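Local coordinates for protein peptidase, M20/M25/M40 family (Staphylococcus aureus, PDB 4EWT) that probably hydrolyses amide bonds of N-acylated amino acids or related substrates, as a manganese-bound amidohydrolase of the M20/M25/M40 peptidase family, at residues A[169-175]-A[348-354]; A[184-190]-A[291-297]; A[234-240]-A[254-260]. Residue numbers count along the deposited sequence, not the author numbering.

Contact 1. Residues A[169-175]-A[348-354]; sequences MKTGKVY and YTGAAVE
Gly-350 is gripped by two parts of the same segment, because residues 169-175 curl back at Gly-172 (phi/psi 111/-1). An ideal CB on Gly-350 would fall 1.9 Å from Lys-170 O, excluding a side chain; Gly-350 CA makes a CA-H...O contact to Lys-170 O (3.4 Å). Past the turn, strands 173-175 and 348-350 run antiparallel at 148°, axes 4.6 Å apart. Tyr-175 and Tyr-348 form the hydrogen-bonded pair (Tyr-175 N to Tyr-348 O 2.7 Å, Tyr-348 N to Tyr-175 O 2.9 Å), Val-174 and Thr-349 the non-hydrogen-bonded one, and Gly-350 N donates to Lys-173 O (3.0 Å). Before the turn, Met-169 O accepts from Ala-352 N (3.0 Å) and weakly from Ala-351 N (3.1 Å), while Thr-171 OG1 donates to Ala-352 O (2.7 Å). Tyr-175 OH donates to Lys-170 O (2.7 Å) within the curl, and a water donating to Lys-173 O (2.4 Å) and Gly-350 O (3.0 Å) bridges it to the facing strand. Met-169 SD makes an oblique Met-aromatic contact, 5.2 Å from the Tyr-348 ring centroid. Tyr-348 OH bonds Gln-182, and its side chain touches His-164, a manganese ligand. The pair fits the metal-binding domain of M20-type peptidases: in the mixed sheet, strand 344-350 separates 173-176 from 159-166, strand 322-325 flanks 173-176, and helix 372-386 covers Val-174 and Thr-349.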
loop_
_atom_site.group_PDB
_atom_site.type_symbol
_atom_site.label_atom_id
_atom_site.label_comp_id
_atom_site.label_asym_id
_atom_site.label_seq_id
_atom_site.Cartn_x
_atom_site.Cartn_y
_atom_site.Cartn_z
ATOM N N MET A 169 -6.944 -28.861 24.689
ATOM C CA MET A 169 -6.326 -28.791 26.013
ATOM C C MET A 169 -6.263 -30.165 26.679
ATOM O O MET A 169 -7.126 -31.016 26.454
ATOM C CB MET A 169 -7.057 -27.791 26.906
ATOM C CG MET A 169 -7.197 -26.401 26.305
ATOM S SD MET A 169 -7.945 -25.259 27.473
ATOM C CE MET A 169 -6.487 -24.654 28.324
ATOM N N LYS A 170 -5.246 -30.350 27.515
ATOM C CA LYS A 170 -4.915 -31.650 28.098
ATOM C C LYS A 170 -6.003 -32.188 29.017
ATOM O O LYS A 170 -6.407 -31.526 29.975
ATOM C CB LYS A 170 -3.586 -31.558 28.849
ATOM C CG LYS A 170 -2.909 -32.907 29.108
ATOM C CD LYS A 170 -1.397 -32.791 28.921
ATOM C CE LYS A 170 -1.048 -32.485 27.459
ATOM N NZ LYS A 170 0.250 -31.768 27.314
ATOM N N THR A 171 -6.470 -33.395 28.702
ATOM C CA THR A 171 -7.430 -34.118 29.527
ATOM C C THR A 171 -6.809 -34.435 30.885
ATOM O O THR A 171 -5.601 -34.662 30.988
ATOM C CB THR A 171 -7.887 -35.421 28.834
ATOM O OG1 THR A 171 -8.300 -35.129 27.493
ATOM C CG2 THR A 171 -9.052 -36.059 29.575
ATOM N N GLY A 172 -7.639 -34.426 31.923
ATOM C CA GLY A 172 -7.178 -34.662 33.281
ATOM C C GLY A 172 -7.257 -33.433 34.164
ATOM O O GLY A 172 -6.904 -33.490 35.344
ATOM N N LYS A 173 -7.711 -32.315 33.594
ATOM C CA LYS A 173 -7.919 -31.085 34.369
ATOM C C LYS A 173 -8.904 -30.081 33.765
ATOM O O LYS A 173 -9.290 -30.189 32.605
ATOM C CB LYS A 173 -6.591 -30.395 34.720
ATOM C CG LYS A 173 -5.547 -30.368 33.637
ATOM C CD LYS A 173 -4.196 -30.053 34.255
ATOM C CE LYS A 173 -3.064 -30.298 33.272
ATOM N NZ LYS A 173 -1.781 -30.485 34.000
ATOM N N VAL A 174 -9.313 -29.125 34.596
ATOM C CA VAL A 174 -10.210 -28.041 34.206
ATOM C C VAL A 174 -9.471 -26.710 34.245
ATOM O O VAL A 174 -8.558 -26.525 35.057
ATOM C CB VAL A 174 -11.483 -27.960 35.102
ATOM C CG1 VAL A 174 -12.421 -29.120 34.814
ATOM C CG2 VAL A 174 -11.122 -27.908 36.580
ATOM N N TYR A 175 -9.885 -25.790 33.377
ATOM C CA TYR A 175 -9.175 -24.531 33.165
ATOM C C TYR A 175 -10.076 -23.309 33.334
ATOM O O TYR A 175 -11.271 -23.349 33.008
ATOM C CB TYR A 175 -8.519 -24.525 31.782
ATOM C CG TYR A 175 -7.659 -25.743 31.503
ATOM C CD1 TYR A 175 -6.306 -25.770 31.857
ATOM C CD2 TYR A 175 -8.197 -26.868 30.880
ATOM C CE1 TYR A 175 -5.514 -26.893 31.593
ATOM C CE2 TYR A 175 -7.420 -27.993 30.619
ATOM C CZ TYR A 175 -6.082 -28.000 30.976
ATOM O OH TYR A 175 -5.321 -29.123 30.709
ATOM N N TYR A 348 -13.297 -24.392 31.236
ATOM C CA TYR A 348 -12.973 -25.388 30.237
ATOM C C TYR A 348 -12.601 -26.734 30.840
ATOM O O TYR A 348 -11.939 -26.796 31.879
ATOM C CB TYR A 348 -11.815 -24.905 29.369
ATOM C CG TYR A 348 -11.976 -23.527 28.773
ATOM C CD1 TYR A 348 -12.983 -23.254 27.846
ATOM C CD2 TYR A 348 -11.102 -22.500 29.115
ATOM C CE1 TYR A 348 -13.118 -21.993 27.275
ATOM C CE2 TYR A 348 -11.223 -21.232 28.548
ATOM C CZ TYR A 348 -12.237 -20.988 27.635
ATOM O OH TYR A 348 -12.369 -19.739 27.078
ATOM N N THR A 349 -13.032 -27.804 30.174
ATOM C CA THR A 349 -12.610 -29.158 30.515
ATOM C C THR A 349 -11.673 -29.707 29.429
ATOM O O THR A 349 -12.064 -29.832 28.263
ATOM C CB THR A 349 -13.810 -30.133 30.663
ATOM O OG1 THR A 349 -14.743 -29.636 31.631
ATOM C CG2 THR A 349 -13.315 -31.520 31.099
ATOM N N GLY A 350 -10.449 -30.049 29.819
ATOM C CA GLY A 350 -9.504 -30.651 28.885
ATOM C C GLY A 350 -10.128 -31.868 28.224
ATOM O O GLY A 350 -10.683 -32.741 28.903
ATOM N N ALA A 351 -10.045 -31.925 26.900
ATOM C CA ALA A 351 -10.688 -32.993 26.140
ATOM C C ALA A 351 -9.829 -33.536 24.990
ATOM O O ALA A 351 -10.346 -34.218 24.103
ATOM C CB ALA A 351 -12.034 -32.511 25.618
ATOM N N ALA A 352 -8.530 -33.239 25.008
ATOM C CA ALA A 352 -7.606 -33.736 23.979
ATOM C C ALA A 352 -7.488 -35.263 24.021
ATOM O O ALA A 352 -7.263 -35.845 25.082
ATOM C CB ALA A 352 -6.232 -33.088 24.121
ATOM N N VAL A 353 -7.654 -35.894 22.860
ATOM C CA VAL A 353 -7.580 -37.353 22.738
ATOM C C VAL A 353 -6.207 -37.880 23.165
ATOM O O VAL A 353 -5.193 -37.207 22.974
ATOM C CB VAL A 353 -7.932 -37.835 21.300
ATOM C CG1 VAL A 353 -9.422 -37.662 21.021
ATOM C CG2 VAL A 353 -7.099 -37.099 20.247
ATOM N N GLU A 354 -6.189 -39.073 23.758
ATOM C CA GLU A 354 -4.958 -39.660 24.301
ATOM C C GLU A 354 -3.989 -40.060 23.194
ATOM O O GLU A 354 -2.827 -39.652 23.201
ATOM C CB GLU A 354 -5.259 -40.874 25.197
ATOM C CG GLU A 354 -6.598 -40.842 25.938
ATOM C CD GLU A 354 -6.690 -39.772 27.026
ATOM O OE1 GLU A 354 -7.687 -39.793 27.780
ATOM O OE2 GLU A 354 -5.786 -38.915 27.132
HETATM O O HOH W 1 -9.900 -32.386 31.783
#

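Contact 2. Residues A[184-190]-A[291-297]; sequences GRAFFKL and LEYNDDY
Strands 184-190 and 291-295 lie antiparallel at 164°, axes 4.7 Å apart, with strand 179-193 central between 288-295 and 248-261 in a helix-backed sheet consistent with the M20 dimerisation domain. The hydrogen-bonded pairs are Phe-187 with Asn-294 (Phe-187 N to Asn-294 O 2.9 Å, Asn-294 N to Phe-187 O 2.7 Å) and Lys-189 with Glu-292 (Lys-189 N to Glu-292 O and Glu-292 N to Lys-189 O both 3.0 Å); Ala-186 with Asp-295, Phe-188 with Tyr-293 and Leu-190 with Leu-291 alternate. On the face turned to helix 264-285, small Ala-186 leaves a hollow into which the Tyr-293 ring (chi1 t) leans, Tyr-293 CE2 3.7 Å from Ala-186 CB and Tyr-293 CD1 3.7 Å from Phe-188 CB. The Phe-188 ring (chi1 p) is at 5° to that of Tyr-293, but with centroids 5.9 Å apart they barely overlap. Leu-291 CD1 touches both Phe-188 CD1 (4.1 Å) and Leu-190 CB (4.0 Å). On the other face, Phe-187 CE2 sits 3.6 Å from Asp-296 CG, its ring meeting Phe-246 of the second subunit edge-to-face. Arg-185 N donates to Tyr-297 O (2.8 Å). Arg-185 NE and NH2 reach Asp-296 OD2 (2.7 and 3.0 Å), while Arg-185 CZ lies 4.7 Å from the Tyr-297 ring centroid, an off-centre cation-pi contact. The salt bridge balances a buried arginine about 8 Å from a bound manganese ion.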
loop_
_atom_site.group_PDB
_atom_site.type_symbol
_atom_site.label_atom_id
_atom_site.label_comp_id
_atom_site.label_asym_id
_atom_site.label_seq_id
_atom_site.Cartn_x
_atom_site.Cartn_y
_atom_site.Cartn_z
ATOM N N GLY A 184 -15.048 -10.974 21.348
ATOM C CA GLY A 184 -16.303 -10.595 20.729
ATOM C C GLY A 184 -16.108 -10.446 19.238
ATOM O O GLY A 184 -14.981 -10.450 18.743
ATOM N N ARG A 185 -17.207 -10.276 18.524
ATOM C CA ARG A 185 -17.184 -10.383 17.084
ATOM C C ARG A 185 -18.065 -9.317 16.456
ATOM O O ARG A 185 -19.146 -8.991 16.990
ATOM C CB ARG A 185 -17.653 -11.777 16.676
ATOM C CG ARG A 185 -17.618 -12.059 15.185
ATOM C CD ARG A 185 -17.772 -13.554 14.941
ATOM N NE ARG A 185 -19.082 -14.008 15.380
ATOM C CZ ARG A 185 -19.421 -15.281 15.571
ATOM N NH1 ARG A 185 -18.544 -16.260 15.356
ATOM N NH2 ARG A 185 -20.644 -15.574 15.987
ATOM N N ALA A 186 -17.593 -8.759 15.340
ATOM C CA ALA A 186 -18.442 -7.909 14.498
ATOM C C ALA A 186 -18.255 -8.297 13.038
ATOM O O ALA A 186 -17.265 -8.929 12.694
ATOM C CB ALA A 186 -18.135 -6.434 14.734
ATOM N N PHE A 187 -19.222 -7.923 12.200
ATOM C CA PHE A 187 -19.187 -8.168 10.767
ATOM C C PHE A 187 -19.456 -6.880 10.007
ATOM O O PHE A 187 -20.274 -6.065 10.427
ATOM C CB PHE A 187 -20.267 -9.182 10.373
ATOM C CG PHE A 187 -20.092 -10.518 11.014
ATOM C CD1 PHE A 187 -18.997 -11.325 10.683
ATOM C CD2 PHE A 187 -21.004 -10.974 11.959
ATOM C CE1 PHE A 187 -18.827 -12.573 11.280
ATOM C CE2 PHE A 187 -20.848 -12.224 12.565
ATOM C CZ PHE A 187 -19.767 -13.024 12.224
ATOM N N PHE A 188 -18.810 -6.720 8.863
ATOM C CA PHE A 188 -19.086 -5.575 8.011
ATOM C C PHE A 188 -19.108 -5.915 6.528
ATOM O O PHE A 188 -18.422 -6.837 6.067
ATOM C CB PHE A 188 -18.112 -4.413 8.301
ATOM C CG PHE A 188 -16.661 -4.732 8.017
ATOM C CD1 PHE A 188 -16.075 -4.333 6.828
ATOM C CD2 PHE A 188 -15.883 -5.391 8.970
ATOM C CE1 PHE A 188 -14.712 -4.609 6.563
ATOM C CE2 PHE A 188 -14.511 -5.676 8.734
ATOM C CZ PHE A 188 -13.931 -5.292 7.537
ATOM N N LYS A 189 -19.921 -5.159 5.798
ATOM C CA LYS A 189 -19.911 -5.186 4.344
ATOM C C LYS A 189 -19.584 -3.782 3.898
ATOM O O LYS A 189 -20.111 -2.815 4.447
ATOM C CB LYS A 189 -21.281 -5.595 3.791
ATOM C CG LYS A 189 -21.713 -6.988 4.220
ATOM C CD LYS A 189 -23.096 -7.333 3.692
ATOM C CE LYS A 189 -23.477 -8.778 4.047
ATOM N NZ LYS A 189 -24.955 -8.921 4.232
ATOM N N LEU A 190 -18.691 -3.664 2.926
ATOM C CA LEU A 190 -18.362 -2.356 2.394
ATOM C C LEU A 190 -18.535 -2.377 0.894
ATOM O O LEU A 190 -17.939 -3.210 0.192
ATOM C CB LEU A 190 -16.931 -1.953 2.763
ATOM C CG LEU A 190 -16.350 -0.698 2.094
ATOM C CD1 LEU A 190 -17.057 0.612 2.529
ATOM C CD2 LEU A 190 -14.872 -0.632 2.389
ATOM N N LEU A 291 -20.891 1.486 4.019
ATOM C CA LEU A 291 -20.492 0.604 5.098
ATOM C C LEU A 291 -21.700 0.210 5.950
ATOM O O LEU A 291 -22.465 1.070 6.413
ATOM C CB LEU A 291 -19.433 1.282 5.960
ATOM C CG LEU A 291 -18.707 0.469 7.037
ATOM C CD1 LEU A 291 -17.961 -0.690 6.446
ATOM C CD2 LEU A 291 -17.757 1.385 7.819
ATOM N N GLU A 292 -21.884 -1.101 6.092
ATOM C CA GLU A 292 -22.845 -1.680 7.023
ATOM C C GLU A 292 -21.971 -2.386 8.066
ATOM O O GLU A 292 -21.190 -3.265 7.731
ATOM C CB GLU A 292 -23.747 -2.695 6.313
ATOM C CG GLU A 292 -24.594 -2.121 5.164
ATOM C CD GLU A 292 -25.237 -3.213 4.291
ATOM O OE1 GLU A 292 -25.102 -3.132 3.046
ATOM O OE2 GLU A 292 -25.863 -4.158 4.846
ATOM N N TYR A 293 -22.079 -1.970 9.317
ATOM C CA TYR A 293 -21.224 -2.496 10.355
ATOM C C TYR A 293 -22.119 -3.084 11.449
ATOM O O TYR A 293 -22.848 -2.353 12.132
ATOM C CB TYR A 293 -20.309 -1.382 10.894
ATOM C CG TYR A 293 -19.106 -1.908 11.651
ATOM C CD1 TYR A 293 -17.857 -1.963 11.054
ATOM C CD2 TYR A 293 -19.233 -2.377 12.963
ATOM C CE1 TYR A 293 -16.751 -2.464 11.744
ATOM C CE2 TYR A 293 -18.130 -2.887 13.659
ATOM C CZ TYR A 293 -16.901 -2.918 13.044
ATOM O OH TYR A 293 -15.814 -3.399 13.728
ATOM N N ASN A 294 -22.078 -4.408 11.587
ATOM C CA ASN A 294 -23.025 -5.131 12.436
ATOM C C ASN A 294 -22.309 -5.785 13.591
ATOM O O ASN A 294 -21.545 -6.745 13.399
ATOM C CB ASN A 294 -23.769 -6.209 11.632
ATOM C CG ASN A 294 -24.654 -5.627 10.530
ATOM O OD1 ASN A 294 -25.267 -4.565 10.686
ATOM N ND2 ASN A 294 -24.741 -6.341 9.414
ATOM N N ASP A 295 -22.523 -5.248 14.785
ATOM C CA ASP A 295 -22.015 -5.879 15.994
ATOM C C ASP A 295 -22.617 -7.270 16.154
ATOM O O ASP A 295 -23.754 -7.540 15.742
ATOM C CB ASP A 295 -22.319 -5.037 17.240
ATOM C CG ASP A 295 -21.293 -5.247 18.338
ATOM O OD1 ASP A 295 -20.149 -5.631 18.009
ATOM O OD2 ASP A 295 -21.606 -5.022 19.530
ATOM N N ASP A 296 -21.850 -8.149 16.766
ATOM C CA ASP A 296 -22.280 -9.509 16.938
ATOM C C ASP A 296 -21.789 -9.863 18.340
ATOM O O ASP A 296 -21.547 -8.954 19.121
ATOM C CB ASP A 296 -21.579 -10.377 15.895
ATOM C CG ASP A 296 -22.109 -11.751 15.862
ATOM O OD1 ASP A 296 -23.323 -11.909 15.596
ATOM O OD2 ASP A 296 -21.310 -12.669 16.119
ATOM N N TYR A 297 -21.619 -11.144 18.667
ATOM C CA TYR A 297 -21.407 -11.580 20.048
ATOM C C TYR A 297 -20.448 -10.638 20.782
ATOM O O TYR A 297 -19.445 -10.208 20.215
ATOM C CB TYR A 297 -20.911 -13.038 20.137
ATOM C CG TYR A 297 -21.806 -14.108 19.513
ATOM C CD1 TYR A 297 -23.109 -13.821 19.090
ATOM C CD2 TYR A 297 -21.351 -15.421 19.368
ATOM C CE1 TYR A 297 -23.922 -14.807 18.524
ATOM C CE2 TYR A 297 -22.152 -16.415 18.799
ATOM C CZ TYR A 297 -23.435 -16.106 18.382
ATOM O OH TYR A 297 -24.237 -17.084 17.817
#

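Contact 3. Residues A[234-240]-A[254-260]; sequences VVTIGSF and EIEGDVR
Val-234 opens segment 234-240, which runs antiparallel to 254-260 (148°, axes 4.7 Å apart), as a hydrogen-bonded pair with Arg-260: Val-234 N donates to Arg-260 O (2.8 Å) and Arg-260 N to Val-234 O (3.0 Å). Val-235 turns to the opposite face, its CG2 4.4 Å from Val-259 CG2 beneath helices 208-226 and 264-285. Thr-236 pairs with Asp-258 (Thr-236 N to Asp-258 O and Asp-258 N to Thr-236 O both 2.9 Å); its OG1 bonds Arg-225 of the third subunit. Asp-258 OD2 forms a salt bridge with Arg-260 NH2 (3.1 Å). Ile-237, chi1 and chi2 both m, sends CD1 to within 3.5 Å of Ile-255 CG2, passing over side-chain-free Gly-257, whose ideal CB would crowd Ile-237 CD1 and clash with Thr-236 O. Gly-238 (phi/psi -88/-16) leaves extended geometry, and Glu-256 O accepts both Ser-239 N (3.1 Å) and, weakly, Gly-238 N (3.1 Å): a classic beta bulge. Glu-256 N returns a bond to Ser-239 O (2.8 Å). Ser-239 OG accepts from a water (2.6 Å) and bonds Gly-244 N of the second subunit. Phe-240 has Ile-255 CG1 over its ring face, 4.1 Å from Phe-240 CD1, and stacks on Phe-240 of the second subunit. The result is a bulged beta hairpin of strands 233-242 and 248-261, helix-backed, whose sheet runs on into the second subunit at Phe-240, as in the M20 dimerisation domain.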
loop_
_atom_site.group_PDB
_atom_site.type_symbol
_atom_site.label_atom_id
_atom_site.label_comp_id
_atom_site.label_asym_id
_atom_site.label_seq_id
_atom_site.Cartn_x
_atom_site.Cartn_y
_atom_site.Cartn_z
ATOM N N VAL A 234 -8.517 -8.620 15.637
ATOM C CA VAL A 234 -8.336 -9.240 14.325
ATOM C C VAL A 234 -9.259 -8.531 13.358
ATOM O O VAL A 234 -10.435 -8.309 13.673
ATOM C CB VAL A 234 -8.750 -10.746 14.272
ATOM C CG1 VAL A 234 -8.206 -11.428 12.982
ATOM C CG2 VAL A 234 -8.294 -11.491 15.470
ATOM N N VAL A 235 -8.722 -8.180 12.193
ATOM C CA VAL A 235 -9.517 -7.624 11.110
ATOM C C VAL A 235 -9.173 -8.417 9.876
ATOM O O VAL A 235 -8.032 -8.342 9.359
ATOM C CB VAL A 235 -9.262 -6.096 10.915
ATOM C CG1 VAL A 235 -10.112 -5.559 9.787
ATOM C CG2 VAL A 235 -9.583 -5.326 12.209
ATOM N N THR A 236 -10.135 -9.231 9.445
ATOM C CA THR A 236 -9.981 -10.075 8.251
ATOM C C THR A 236 -10.942 -9.640 7.138
ATOM O O THR A 236 -12.146 -9.459 7.390
ATOM C CB THR A 236 -10.213 -11.563 8.581
ATOM O OG1 THR A 236 -9.077 -12.072 9.280
ATOM C CG2 THR A 236 -10.384 -12.395 7.300
ATOM N N ILE A 237 -10.417 -9.453 5.922
ATOM C CA ILE A 237 -11.266 -9.305 4.744
ATOM C C ILE A 237 -11.329 -10.673 4.104
ATOM O O ILE A 237 -10.381 -11.090 3.448
ATOM C CB ILE A 237 -10.740 -8.294 3.695
ATOM C CG1 ILE A 237 -10.622 -6.886 4.277
ATOM C CG2 ILE A 237 -11.671 -8.267 2.470
ATOM C CD1 ILE A 237 -11.950 -6.324 4.836
ATOM N N GLY A 238 -12.446 -11.371 4.308
ATOM C CA GLY A 238 -12.635 -12.690 3.752
ATOM C C GLY A 238 -13.232 -12.708 2.357
ATOM O O GLY A 238 -13.163 -13.726 1.665
ATOM N N SER A 239 -13.806 -11.587 1.929
ATOM C CA SER A 239 -14.440 -11.532 0.608
ATOM C C SER A 239 -14.138 -10.192 -0.061
ATOM O O SER A 239 -14.494 -9.134 0.458
ATOM C CB SER A 239 -15.941 -11.764 0.735
ATOM O OG SER A 239 -16.528 -11.972 -0.522
ATOM N N PHE A 240 -13.411 -10.245 -1.179
ATOM C CA PHE A 240 -13.178 -9.060 -1.996
ATOM C C PHE A 240 -13.832 -9.423 -3.331
ATOM O O PHE A 240 -13.225 -10.094 -4.173
ATOM C CB PHE A 240 -11.664 -8.816 -2.121
ATOM C CG PHE A 240 -11.272 -7.502 -2.815
ATOM C CD1 PHE A 240 -10.457 -6.593 -2.174
ATOM C CD2 PHE A 240 -11.660 -7.224 -4.117
ATOM C CE1 PHE A 240 -10.065 -5.395 -2.802
ATOM C CE2 PHE A 240 -11.286 -6.024 -4.755
ATOM C CZ PHE A 240 -10.487 -5.117 -4.097
ATOM N N GLU A 254 -17.412 -5.238 -3.818
ATOM C CA GLU A 254 -17.997 -5.519 -2.531
ATOM C C GLU A 254 -17.042 -6.240 -1.650
ATOM O O GLU A 254 -16.561 -7.266 -1.968
ATOM C CB GLU A 254 -19.247 -6.361 -2.601
ATOM C CG GLU A 254 -20.249 -5.889 -3.502
ATOM C CD GLU A 254 -21.232 -4.988 -2.896
ATOM O OE1 GLU A 254 -21.166 -4.699 -1.704
ATOM O OE2 GLU A 254 -22.073 -4.538 -3.654
ATOM N N ILE A 255 -16.803 -5.649 -0.519
ATOM C CA ILE A 255 -15.894 -6.197 0.459
ATOM C C ILE A 255 -16.683 -6.676 1.672
ATOM O O ILE A 255 -17.574 -5.984 2.152
ATOM C CB ILE A 255 -14.819 -5.167 0.862
ATOM C CG1 ILE A 255 -13.736 -5.083 -0.231
ATOM C CG2 ILE A 255 -14.229 -5.500 2.243
ATOM C CD1 ILE A 255 -13.043 -3.710 -0.289
ATOM N N GLU A 256 -16.368 -7.879 2.144
ATOM C CA GLU A 256 -16.946 -8.357 3.381
ATOM C C GLU A 256 -15.845 -8.770 4.336
ATOM O O GLU A 256 -14.863 -9.423 3.943
ATOM C CB GLU A 256 -17.911 -9.512 3.129
ATOM C CG GLU A 256 -19.173 -9.116 2.374
ATOM C CD GLU A 256 -20.119 -10.284 2.168
ATOM O OE1 GLU A 256 -19.700 -11.432 2.422
ATOM O OE2 GLU A 256 -21.281 -10.062 1.748
ATOM N N GLY A 257 -16.008 -8.387 5.598
ATOM C CA GLY A 257 -15.018 -8.736 6.610
ATOM C C GLY A 257 -15.568 -9.072 7.981
ATOM O O GLY A 257 -16.765 -8.909 8.267
ATOM N N ASP A 258 -14.682 -9.570 8.829
ATOM C CA ASP A 258 -15.038 -9.796 10.209
ATOM C C ASP A 258 -13.931 -9.394 11.159
ATOM O O ASP A 258 -12.757 -9.295 10.791
ATOM C CB ASP A 258 -15.557 -11.216 10.455
ATOM C CG ASP A 258 -14.469 -12.195 10.743
ATOM O OD1 ASP A 258 -13.694 -12.493 9.809
ATOM O OD2 ASP A 258 -14.392 -12.678 11.905
ATOM N N VAL A 259 -14.364 -9.154 12.382
ATOM C CA VAL A 259 -13.635 -8.421 13.383
ATOM C C VAL A 259 -13.754 -9.207 14.676
ATOM O O VAL A 259 -14.841 -9.689 15.019
ATOM C CB VAL A 259 -14.266 -7.013 13.569
ATOM C CG1 VAL A 259 -13.892 -6.413 14.909
ATOM C CG2 VAL A 259 -13.883 -6.067 12.389
ATOM N N ARG A 260 -12.627 -9.379 15.360
ATOM C CA ARG A 260 -12.627 -9.902 16.717
ATOM C C ARG A 260 -11.893 -8.925 17.613
ATOM O O ARG A 260 -10.856 -8.375 17.233
ATOM C CB ARG A 260 -11.908 -11.243 16.831
ATOM C CG ARG A 260 -12.167 -12.232 15.743
ATOM C CD ARG A 260 -13.368 -13.111 15.986
ATOM N NE ARG A 260 -13.655 -13.788 14.728
ATOM C CZ ARG A 260 -14.377 -14.889 14.588
ATOM N NH1 ARG A 260 -14.912 -15.487 15.645
ATOM N NH2 ARG A 260 -14.546 -15.398 13.373
HETATM O O HOH W 2 -17.850 -9.730 -0.985
HETATM O O HOH W 3 -19.335 -13.436 -0.070
#

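How the contacts relate
Contacts 2 and 3 belong to one antiparallel sheet, whereas contact 1 lies in the separate mixed sheet of the metal-binding part. The centres of contacts 2 and 3 are 9 Å apart because strands 179-193 and 248-261 are neighbours: Leu-190 N lies 2.7 Å from Ile-255 O, and Phe-188 O 2.9 Å from Gly-257 N. The centre of contact 1 is 33 Å from that of contact 2 and 32 Å from that of contact 3. Along the chain, contact 1 encloses contact 2, which encloses contact 3. The chain leaves the mixed sheet after strand 173-176 and enters the other with strand 179-193, consistent with a dimerisation domain inserted in the metal-binding domain, as in M20 peptidases.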